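PDB 6B1Z: glutamate--tRNA ligase from Elizabethkingia anophelis, which probably catalyses the ATP-dependent attachment of glutamate to its cognate tRNA, as a class I aminoacyl-tRNA synthetase. Local coordinates for residues S19-P23 and R57-E63; F171-R177 and L238-E244; A306-M310 and E323-M327; L361-E365 and I391-K395. All coordinates share one frame; numbering follows the deposited sequence.

Contact 1 (S19-P23 and R57-E63); sequences SPTGP and RYVPGSE
Ser-62 turns OG beside its own backbone N (chi1 -64°), which brings the hydroxyl within reach of Gly-22 N. Val-59 sets CG1 anti to its N, leaving CG2 against the Thr-21 carbonyl carbon. Residues 19-23 lie in the loop between strand 13-16 and helix 26-41 of the class I catalytic domain, just before the HIGH-type signature. This loop packs on a type II beta turn, Val-59 to Ser-62, that leads into helix 62-73. Pro-20, the centre of an inverse gamma turn, takes a nearly straight bond at its O from Val-59 N (2.8 Å, 165°), in the carbonyl plane. Ser-62 OG works twice. It accepts from Gly-22 N at 3.1 Å and donates to Val-59 O at 2.8 Å. Val-59 O also receives Ser-62 N, from the same face of its plane. Beside this, the Arg-57 chain bends at chi3, and Thr-21 CG2 lies over one face of the Arg-57 guanidinium, 3.4 Å from NH1. Ser-19 and Arg-57 both lean on Tyr-210 of helix 210-220. Pro-20 CG meets the Tyr-58 ring at its edge, in plane, 3.9 Å from CD1.

Contact 2 (F171-R177 and L238-E244); sequences FKMPLDR and LHVLLYE. With EDO (1,2-ethanediol), chain V.
Phe-171 and Leu-238 lead the apolar part of this contact. Leu-238 CD1 sits over one face of the Phe-171 ring, 3.8 Å from its centroid, as a CH-pi contact. The ring is carried to the helix by CG anti to the backbone N (chi1 -176°). Two other leucines approach the ring obliquely: Leu-242 CD2 is 3.5 Å from Phe-171 CD1, and Leu-241 CB is 3.6 Å from Phe-171 CZ. Met-173 bends at chi2 and crosses Leu-241 at about a right angle, with SD 4.0 Å from Leu-241 CD1.

The ionic part is one salt bridge. The extended Arg-177 grips Glu-244 end-on with NH1 and NH2. Its NH2 meets the syn lone pair of Glu-244 OE1 at 2.8 Å, and its NH1 reaches Glu-244 OE2 at 3.2 Å. The guanidinium and carboxylate planes are 51° apart, so the pair is twisted. Leu-241 CD2 covers one guanidinium face.

On another side of the helix a 1,2-ethanediol, probably from the crystallisation liquor, accepts from Tyr-243 OH at O2. Its O1 lies over the His-239 ring.

The leucines and the salt bridge join helix 236-246 to the end of strand 168-171 and the loop that follows. Leu-241 also touches Ile-179 of strand 178-183, Phe-171 and Leu-242 touch Leu-201 of strand 200-202, and Leu-238 and Leu-242 pack on helix 210-220.

Contact 3 (A306-M310 and E323-M327); sequences AFINM and EIVSM
Glu-323 offers its carbonyl O to the side-chain amide of Asn-309, the first of two hydrogen bonds to this amide. The motif is a helix joined by a loop to a second helix: helix 304-312 holds the extended chain that leads into helix 327-333. Asn-309 ND2 donates to Glu-323 O at 2.9 Å, nearly along the C=O axis. The carboxylate of Glu-323 turns elsewhere, to a salt bridge with Lys-350. The CB of Ile-324 points away, yet its CA passes 3.4 Å from Asn-309 OD1. Val-325 makes the second bond: its N donates to Asn-309 OD1 at 3.0 Å with an N-H...O angle of 165°. This donor is tilted 35° from the plane of the amide carbonyl. The two bonds, to residues two apart, fix the rotation of the buried amide. Asn-309 CG is anti to its backbone N (chi1 -162°), which sends the amide out to the loop. OD1 also bonds Tyr-358 OH of helix 348-361, so two donors share it. Val-325 crosses the Asn-309 side chain at about a right angle, its CG2 3.7 Å from Asn-309 ND2. Ser-326 is the N-cap of the next helix. Its OG caps a backbone N just beyond, and Glu-329 OE1 bonds Ser-326 N, consistent with a capping box. Met-327 folds back toward the first helix. It also touches Tyr-36 and Leu-37 of helix 26-41, beside Ile-308, which rests on Leu-33. The Met-327 methyl CE ends 4.4 Å from Ile-308 CG1.

Contact 4 (L361-E365 and I391-K395); sequences LMSNE and IGLMK
Lys-395 NZ supplies both hydrogen bonds of this contact. One goes to Met-362 O at 2.9 Å, in the carbonyl plane. The other goes to Asn-364 OD1 at 2.8 Å. That donor stands above the amide plane, 45° out of it, and so does not use a lone pair. Lys-395 places CG between its backbone N and carbonyl carbon (chi1 66°), and the extended chain beyond CG carries NZ across to the neighbouring helix start. It crosses the Asn-364 side chain at about a right angle. The acceptors are a carbonyl just before helix 364-377 and a side chain in its first turn, so NZ bridges the two. Ser-363 is the N-cap there, and its OG accepts from Ala-366 N. In the other segment Ile-391 O takes two backbone donors, Met-394 N and Lys-395 N. Ile-391 CG2 lies 3.5 Å from Asn-364 OD1, beside the polar bonds. Ile-391 also packs on the apolar Ile-367 and Phe-371. Asn-364 ND2 passes 3.7 Å from Gly-392 CA. The arrangement joins the start of helix 364-377 to residues 391-395, which include the late part of helix 384-394, as in a helical hairpin of the all-helical anticodon-binding domain of bacterial-type GluRS.

Contact 2 is the buried one, and it relies on leucines round an aromatic ring with an ionic pair beside it. Contacts 1 and 3, partly buried, rest on hydrogen bonds to main-chain atoms, made by a serine hydroxyl and one backbone pair in contact 1 and an asparagine amide in contact 3. Contact 4 lies at the surface and depends on one lysine. Contacts 1 to 3 belong to the catalytic part, contact 4 to the anticodon-binding part. Helix 210-220 lies against both contact 1 and contact 2. Helix 62-73 starts in contact 1 and touches contact 3. Contacts 3 and 4 come within about 6 Å at their nearest atoms, whereas contacts 2 and 4 have centres 59 Å apart.

Contact 1 (S19-P23 and R57-E63)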
# COMPACT_ATOMS: atom_id res chain seq x y z
N SER A 19 3.32 -13.78 -2.76
CA SER A 19 3.04 -15.01 -2.02
C SER A 19 1.83 -14.81 -1.12
O SER A 19 1.58 -13.70 -0.63
CB SER A 19 4.25 -15.41 -1.18
OG SER A 19 4.70 -14.34 -0.36
N PRO A 20 1.02 -15.91 -0.89
CA PRO A 20 -0.16 -15.84 -0.01
C PRO A 20 0.23 -15.98 1.46
O PRO A 20 -0.20 -16.90 2.16
CB PRO A 20 -1.01 -17.02 -0.51
CG PRO A 20 0.00 -18.03 -0.87
CD PRO A 20 1.14 -17.24 -1.51
N THR A 21 1.05 -15.04 1.93
CA THR A 21 1.74 -15.14 3.21
C THR A 21 1.41 -13.96 4.13
O THR A 21 2.19 -13.62 5.02
CB THR A 21 3.25 -15.24 3.00
OG1 THR A 21 3.69 -14.16 2.16
CG2 THR A 21 3.61 -16.57 2.33
N GLY A 22 0.26 -13.33 3.92
CA GLY A 22 -0.10 -12.14 4.67
C GLY A 22 -0.57 -11.03 3.74
O GLY A 22 -0.77 -11.25 2.54
N PRO A 23 -0.75 -9.83 4.27
CA PRO A 23 -1.29 -8.73 3.46
C PRO A 23 -0.22 -8.08 2.59
O PRO A 23 0.98 -8.19 2.84
CB PRO A 23 -1.80 -7.74 4.51
CG PRO A 23 -0.84 -7.93 5.65
CD PRO A 23 -0.51 -9.42 5.67
N ARG A 57 4.23 -21.28 5.09
CA ARG A 57 4.07 -19.86 5.35
C ARG A 57 2.72 -19.33 4.86
O ARG A 57 2.49 -18.11 4.89
CB ARG A 57 5.21 -19.07 4.70
CG ARG A 57 6.57 -19.33 5.35
CD ARG A 57 7.62 -18.33 4.91
NE ARG A 57 7.18 -16.95 5.10
CZ ARG A 57 6.89 -16.11 4.11
NH1 ARG A 57 7.01 -16.51 2.85
NH2 ARG A 57 6.49 -14.87 4.38
N TYR A 58 1.83 -20.22 4.43
CA TYR A 58 0.55 -19.81 3.86
C TYR A 58 -0.36 -19.22 4.93
O TYR A 58 -0.44 -19.73 6.05
CB TYR A 58 -0.12 -21.01 3.20
CG TYR A 58 -1.59 -20.82 2.89
CD1 TYR A 58 -2.00 -20.06 1.80
CD2 TYR A 58 -2.56 -21.42 3.68
CE1 TYR A 58 -3.34 -19.89 1.51
CE2 TYR A 58 -3.91 -21.25 3.40
CZ TYR A 58 -4.29 -20.49 2.32
OH TYR A 58 -5.62 -20.32 2.03
N VAL A 59 -1.04 -18.14 4.58
CA VAL A 59 -2.00 -17.48 5.46
C VAL A 59 -3.36 -17.56 4.78
O VAL A 59 -3.53 -17.04 3.67
CB VAL A 59 -1.62 -16.02 5.74
CG1 VAL A 59 -2.64 -15.37 6.66
CG2 VAL A 59 -0.22 -15.95 6.35
N PRO A 60 -4.36 -18.21 5.39
CA PRO A 60 -5.67 -18.32 4.74
C PRO A 60 -6.26 -16.96 4.43
O PRO A 60 -6.25 -16.05 5.26
CB PRO A 60 -6.51 -19.08 5.78
CG PRO A 60 -5.51 -19.86 6.57
CD PRO A 60 -4.28 -18.98 6.64
N GLY A 61 -6.76 -16.81 3.20
CA GLY A 61 -7.37 -15.58 2.75
C GLY A 61 -6.44 -14.61 2.05
O GLY A 61 -6.89 -13.54 1.63
N SER A 62 -5.16 -14.95 1.89
CA SER A 62 -4.21 -13.99 1.33
C SER A 62 -4.45 -13.77 -0.16
O SER A 62 -4.34 -12.63 -0.64
CB SER A 62 -2.77 -14.46 1.56
OG SER A 62 -2.46 -14.52 2.94
N GLU A 63 -4.74 -14.83 -0.91
CA GLU A 63 -5.07 -14.64 -2.32
C GLU A 63 -6.31 -13.76 -2.46
O GLU A 63 -6.32 -12.83 -3.29
CB GLU A 63 -5.28 -15.99 -3.00
CG GLU A 63 -5.66 -15.85 -4.47
CD GLU A 63 -5.80 -17.19 -5.15
OE1 GLU A 63 -4.93 -18.06 -4.91
OE2 GLU A 63 -6.80 -17.39 -5.88

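Contact 2 (F171-R177 and L238-E244)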
# COMPACT_ATOMS: atom_id res chain seq x y z
N PHE A 171 21.99 -25.21 -7.02
CA PHE A 171 22.70 -24.63 -8.14
C PHE A 171 24.21 -24.72 -7.89
O PHE A 171 24.66 -24.47 -6.78
CB PHE A 171 22.29 -23.16 -8.31
CG PHE A 171 22.91 -22.50 -9.50
CD1 PHE A 171 22.38 -22.69 -10.77
CD2 PHE A 171 24.02 -21.67 -9.35
CE1 PHE A 171 22.94 -22.06 -11.88
CE2 PHE A 171 24.59 -21.04 -10.45
CZ PHE A 171 24.07 -21.25 -11.71
N LYS A 172 24.98 -25.06 -8.93
CA LYS A 172 26.44 -25.12 -8.81
C LYS A 172 27.04 -23.80 -9.27
O LYS A 172 27.24 -23.57 -10.47
CB LYS A 172 26.99 -26.30 -9.60
CG LYS A 172 28.48 -26.55 -9.38
CD LYS A 172 28.93 -27.74 -10.23
CE LYS A 172 30.40 -28.03 -10.05
NZ LYS A 172 31.24 -27.07 -10.81
N MET A 173 27.36 -22.92 -8.32
CA MET A 173 27.90 -21.61 -8.69
C MET A 173 29.23 -21.78 -9.40
O MET A 173 30.11 -22.49 -8.89
CB MET A 173 28.11 -20.73 -7.46
CG MET A 173 27.03 -19.73 -7.23
SD MET A 173 26.87 -18.53 -8.58
CE MET A 173 25.17 -18.09 -8.22
N PRO A 174 29.40 -21.17 -10.58
CA PRO A 174 30.69 -21.22 -11.27
C PRO A 174 31.83 -20.68 -10.42
O PRO A 174 31.63 -19.81 -9.56
CB PRO A 174 30.47 -20.33 -12.51
CG PRO A 174 28.99 -20.37 -12.75
CD PRO A 174 28.34 -20.52 -11.38
N LEU A 175 33.03 -21.20 -10.68
CA LEU A 175 34.26 -20.68 -10.08
C LEU A 175 34.68 -19.37 -10.75
O LEU A 175 34.91 -19.33 -11.96
CB LEU A 175 35.37 -21.73 -10.20
CG LEU A 175 36.77 -21.31 -9.71
CD1 LEU A 175 36.72 -20.91 -8.24
CD2 LEU A 175 37.79 -22.40 -9.94
N ASP A 176 34.80 -18.30 -9.94
CA ASP A 176 35.49 -17.07 -10.34
C ASP A 176 35.05 -16.58 -11.73
O ASP A 176 35.85 -16.38 -12.64
CB ASP A 176 37.01 -17.29 -10.28
CG ASP A 176 37.81 -16.01 -10.46
OD1 ASP A 176 37.24 -14.91 -10.34
OD2 ASP A 176 39.03 -16.10 -10.75
N ARG A 177 33.75 -16.38 -11.87
CA ARG A 177 33.17 -15.91 -13.12
C ARG A 177 32.54 -14.54 -12.88
O ARG A 177 31.84 -14.35 -11.88
CB ARG A 177 32.15 -16.92 -13.64
CG ARG A 177 31.56 -16.53 -14.98
CD ARG A 177 30.62 -17.61 -15.52
NE ARG A 177 29.82 -17.05 -16.59
CZ ARG A 177 28.79 -17.68 -17.15
NH1 ARG A 177 28.49 -18.92 -16.78
NH2 ARG A 177 28.07 -17.08 -18.10
N LEU A 238 22.12 -15.04 -9.98
CA LEU A 238 21.63 -16.41 -10.00
C LEU A 238 20.54 -16.59 -11.05
O LEU A 238 20.54 -17.57 -11.80
CB LEU A 238 21.08 -16.78 -8.62
CG LEU A 238 20.34 -18.13 -8.57
CD1 LEU A 238 21.30 -19.31 -8.84
CD2 LEU A 238 19.67 -18.29 -7.22
N HIS A 239 19.58 -15.67 -11.10
CA HIS A 239 18.47 -15.85 -12.03
C HIS A 239 18.94 -15.83 -13.47
O HIS A 239 18.51 -16.66 -14.28
CB HIS A 239 17.42 -14.77 -11.77
CG HIS A 239 16.85 -14.85 -10.39
ND1 HIS A 239 16.25 -13.78 -9.75
CD2 HIS A 239 16.83 -15.88 -9.51
CE1 HIS A 239 15.87 -14.16 -8.55
NE2 HIS A 239 16.19 -15.43 -8.38
N VAL A 240 19.84 -14.90 -13.81
CA VAL A 240 20.39 -14.85 -15.16
C VAL A 240 21.15 -16.14 -15.47
O VAL A 240 21.01 -16.70 -16.56
CB VAL A 240 21.26 -13.59 -15.32
CG1 VAL A 240 22.12 -13.66 -16.58
CG2 VAL A 240 20.36 -12.36 -15.34
N LEU A 241 21.88 -16.67 -14.49
CA LEU A 241 22.60 -17.93 -14.70
C LEU A 241 21.64 -19.10 -14.87
O LEU A 241 21.95 -20.06 -15.60
CB LEU A 241 23.57 -18.19 -13.54
CG LEU A 241 24.84 -17.35 -13.58
CD1 LEU A 241 25.52 -17.42 -12.20
CD2 LEU A 241 25.76 -17.88 -14.68
N LEU A 242 20.48 -19.07 -14.20
CA LEU A 242 19.51 -20.14 -14.39
C LEU A 242 18.94 -20.14 -15.81
O LEU A 242 18.77 -21.21 -16.41
CB LEU A 242 18.38 -20.03 -13.36
CG LEU A 242 18.81 -20.46 -11.95
CD1 LEU A 242 17.71 -20.07 -10.95
CD2 LEU A 242 19.11 -21.97 -11.85
N TYR A 243 18.64 -18.96 -16.36
CA TYR A 243 18.19 -18.92 -17.75
C TYR A 243 19.25 -19.49 -18.67
O TYR A 243 18.95 -20.30 -19.55
CB TYR A 243 17.82 -17.49 -18.19
CG TYR A 243 16.50 -17.02 -17.64
CD1 TYR A 243 15.31 -17.43 -18.19
CD2 TYR A 243 16.46 -16.15 -16.55
CE1 TYR A 243 14.10 -17.00 -17.68
CE2 TYR A 243 15.25 -15.72 -16.02
CZ TYR A 243 14.08 -16.15 -16.59
OH TYR A 243 12.88 -15.72 -16.09
N GLU A 244 20.52 -19.15 -18.43
CA GLU A 244 21.61 -19.72 -19.21
C GLU A 244 21.65 -21.24 -19.08
O GLU A 244 21.80 -21.96 -20.07
CB GLU A 244 22.93 -19.10 -18.78
CG GLU A 244 24.13 -19.65 -19.53
CD GLU A 244 25.44 -19.05 -19.06
OE1 GLU A 244 25.44 -17.88 -18.62
OE2 GLU A 244 26.47 -19.75 -19.11
C1 EDO V . 12.64 -14.62 -11.56
O1 EDO V . 13.50 -15.16 -10.56
C2 EDO V . 13.49 -14.09 -12.70
O2 EDO V . 12.75 -14.19 -13.93

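Contact 3 (A306-M310 and E323-M327)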
# COMPACT_ATOMS: atom_id res chain seq x y z
N ALA A 306 -6.95 8.66 -4.56
CA ALA A 306 -5.92 9.44 -3.88
C ALA A 306 -4.80 8.54 -3.39
O ALA A 306 -3.61 8.89 -3.51
CB ALA A 306 -6.53 10.21 -2.71
N PHE A 307 -5.16 7.39 -2.84
CA PHE A 307 -4.18 6.41 -2.39
C PHE A 307 -3.22 6.00 -3.51
O PHE A 307 -2.00 6.03 -3.32
CB PHE A 307 -4.91 5.19 -1.83
CG PHE A 307 -3.99 4.06 -1.43
CD1 PHE A 307 -3.11 4.21 -0.37
CD2 PHE A 307 -4.02 2.85 -2.12
CE1 PHE A 307 -2.27 3.17 0.01
CE2 PHE A 307 -3.19 1.80 -1.77
CZ PHE A 307 -2.32 1.95 -0.70
N ILE A 308 -3.76 5.62 -4.67
CA ILE A 308 -2.88 5.10 -5.71
C ILE A 308 -2.09 6.24 -6.38
O ILE A 308 -0.95 6.03 -6.81
CB ILE A 308 -3.68 4.23 -6.70
CG1 ILE A 308 -2.72 3.28 -7.43
CG2 ILE A 308 -4.53 5.10 -7.65
CD1 ILE A 308 -2.00 2.30 -6.49
N ASN A 309 -2.64 7.46 -6.41
CA ASN A 309 -1.86 8.61 -6.86
C ASN A 309 -0.65 8.82 -5.95
O ASN A 309 0.47 9.08 -6.42
CB ASN A 309 -2.80 9.85 -6.89
CG ASN A 309 -2.27 11.02 -7.73
OD1 ASN A 309 -3.05 11.92 -8.08
ND2 ASN A 309 -0.97 11.06 -8.02
N MET A 310 -0.86 8.71 -4.63
CA MET A 310 0.24 8.87 -3.68
C MET A 310 1.30 7.78 -3.89
O MET A 310 2.51 8.07 -3.93
CB MET A 310 -0.33 8.83 -2.26
CG MET A 310 0.72 8.92 -1.14
SD MET A 310 1.48 7.33 -0.72
CE MET A 310 0.12 6.48 0.05
N GLU A 323 1.08 16.76 -10.25
CA GLU A 323 1.02 15.80 -9.14
C GLU A 323 -0.27 15.01 -9.12
O GLU A 323 -0.27 13.82 -8.78
CB GLU A 323 1.17 16.53 -7.82
CG GLU A 323 2.53 17.09 -7.55
CD GLU A 323 2.66 17.45 -6.10
OE1 GLU A 323 2.27 18.58 -5.72
OE2 GLU A 323 3.11 16.59 -5.33
N ILE A 324 -1.39 15.66 -9.42
CA ILE A 324 -2.70 15.02 -9.37
C ILE A 324 -2.96 14.42 -10.75
O ILE A 324 -3.07 15.14 -11.74
CB ILE A 324 -3.80 16.01 -8.98
CG1 ILE A 324 -3.53 16.59 -7.60
CG2 ILE A 324 -5.16 15.34 -9.04
CD1 ILE A 324 -3.74 15.61 -6.47
N VAL A 325 -3.05 13.09 -10.81
CA VAL A 325 -3.26 12.38 -12.07
C VAL A 325 -4.18 11.19 -11.81
O VAL A 325 -4.08 10.51 -10.79
CB VAL A 325 -1.94 11.91 -12.71
CG1 VAL A 325 -1.31 13.04 -13.53
CG2 VAL A 325 -0.98 11.39 -11.66
N SER A 326 -5.07 10.95 -12.77
CA SER A 326 -5.94 9.79 -12.77
C SER A 326 -5.18 8.55 -13.23
O SER A 326 -4.09 8.63 -13.80
CB SER A 326 -7.12 10.03 -13.72
OG SER A 326 -6.67 10.00 -15.07
N MET A 327 -5.79 7.38 -13.02
CA MET A 327 -5.20 6.15 -13.55
C MET A 327 -4.98 6.24 -15.06
O MET A 327 -3.93 5.82 -15.56
CB MET A 327 -6.08 4.95 -13.21
CG MET A 327 -5.51 3.60 -13.63
SD MET A 327 -4.03 3.13 -12.71
CE MET A 327 -4.77 2.51 -11.21

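Contact 4 (L361-E365 and I391-K395)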
# COMPACT_ATOMS: atom_id res chain seq x y z
N LEU A 361 -12.82 17.70 -4.48
CA LEU A 361 -13.36 17.65 -5.83
C LEU A 361 -14.55 16.71 -5.97
O LEU A 361 -15.23 16.74 -7.00
CB LEU A 361 -12.27 17.24 -6.82
CG LEU A 361 -11.18 18.28 -7.11
CD1 LEU A 361 -10.25 17.74 -8.16
CD2 LEU A 361 -11.81 19.59 -7.56
N MET A 362 -14.82 15.87 -4.97
CA MET A 362 -16.02 15.04 -4.99
C MET A 362 -17.26 15.91 -4.86
O MET A 362 -17.27 16.92 -4.16
CB MET A 362 -16.00 14.03 -3.83
CG MET A 362 -14.89 13.00 -3.94
SD MET A 362 -14.87 11.85 -2.56
CE MET A 362 -16.46 11.03 -2.69
N SER A 363 -18.34 15.49 -5.53
CA SER A 363 -19.62 16.16 -5.33
C SER A 363 -20.14 15.89 -3.92
O SER A 363 -19.77 14.91 -3.27
CB SER A 363 -20.64 15.67 -6.35
OG SER A 363 -20.91 14.29 -6.13
N ASN A 364 -21.03 16.77 -3.47
CA ASN A 364 -21.66 16.56 -2.18
C ASN A 364 -22.42 15.24 -2.17
O ASN A 364 -22.37 14.48 -1.19
CB ASN A 364 -22.59 17.73 -1.83
CG ASN A 364 -21.84 19.05 -1.70
OD1 ASN A 364 -20.63 19.06 -1.45
ND2 ASN A 364 -22.55 20.16 -1.84
N GLU A 365 -23.09 14.91 -3.29
CA GLU A 365 -23.81 13.65 -3.38
C GLU A 365 -22.87 12.44 -3.28
O GLU A 365 -23.25 11.42 -2.70
CB GLU A 365 -24.60 13.58 -4.68
CG GLU A 365 -25.81 14.50 -4.71
CD GLU A 365 -27.03 13.92 -3.99
OE1 GLU A 365 -26.86 13.09 -3.06
OE2 GLU A 365 -28.15 14.28 -4.38
N ILE A 391 -22.15 19.05 4.17
CA ILE A 391 -21.00 18.59 3.38
C ILE A 391 -20.43 19.75 2.57
O ILE A 391 -19.21 19.97 2.53
CB ILE A 391 -21.40 17.40 2.49
CG1 ILE A 391 -21.67 16.14 3.33
CG2 ILE A 391 -20.32 17.12 1.43
CD1 ILE A 391 -22.40 15.06 2.55
N GLY A 392 -21.31 20.52 1.91
CA GLY A 392 -20.84 21.64 1.11
C GLY A 392 -20.10 22.69 1.94
O GLY A 392 -19.13 23.28 1.47
N LEU A 393 -20.56 22.92 3.17
CA LEU A 393 -19.95 23.91 4.05
C LEU A 393 -18.64 23.44 4.65
O LEU A 393 -17.83 24.27 5.07
CB LEU A 393 -20.90 24.25 5.21
CG LEU A 393 -22.17 25.05 4.93
CD1 LEU A 393 -23.09 24.97 6.13
CD2 LEU A 393 -21.79 26.49 4.61
N MET A 394 -18.41 22.12 4.69
CA MET A 394 -17.29 21.58 5.45
C MET A 394 -16.22 20.90 4.62
O MET A 394 -15.10 20.75 5.11
CB MET A 394 -17.79 20.57 6.50
CG MET A 394 -18.75 21.14 7.53
SD MET A 394 -17.91 22.07 8.82
CE MET A 394 -16.99 20.74 9.61
N LYS A 395 -16.53 20.46 3.40
CA LYS A 395 -15.60 19.54 2.74
C LYS A 395 -14.29 20.22 2.34
O LYS A 395 -13.28 19.53 2.21
CB LYS A 395 -16.25 18.89 1.51
CG LYS A 395 -16.57 19.83 0.38
CD LYS A 395 -17.14 19.05 -0.82
CE LYS A 395 -17.39 19.98 -2.00
NZ LYS A 395 -18.32 19.35 -3.00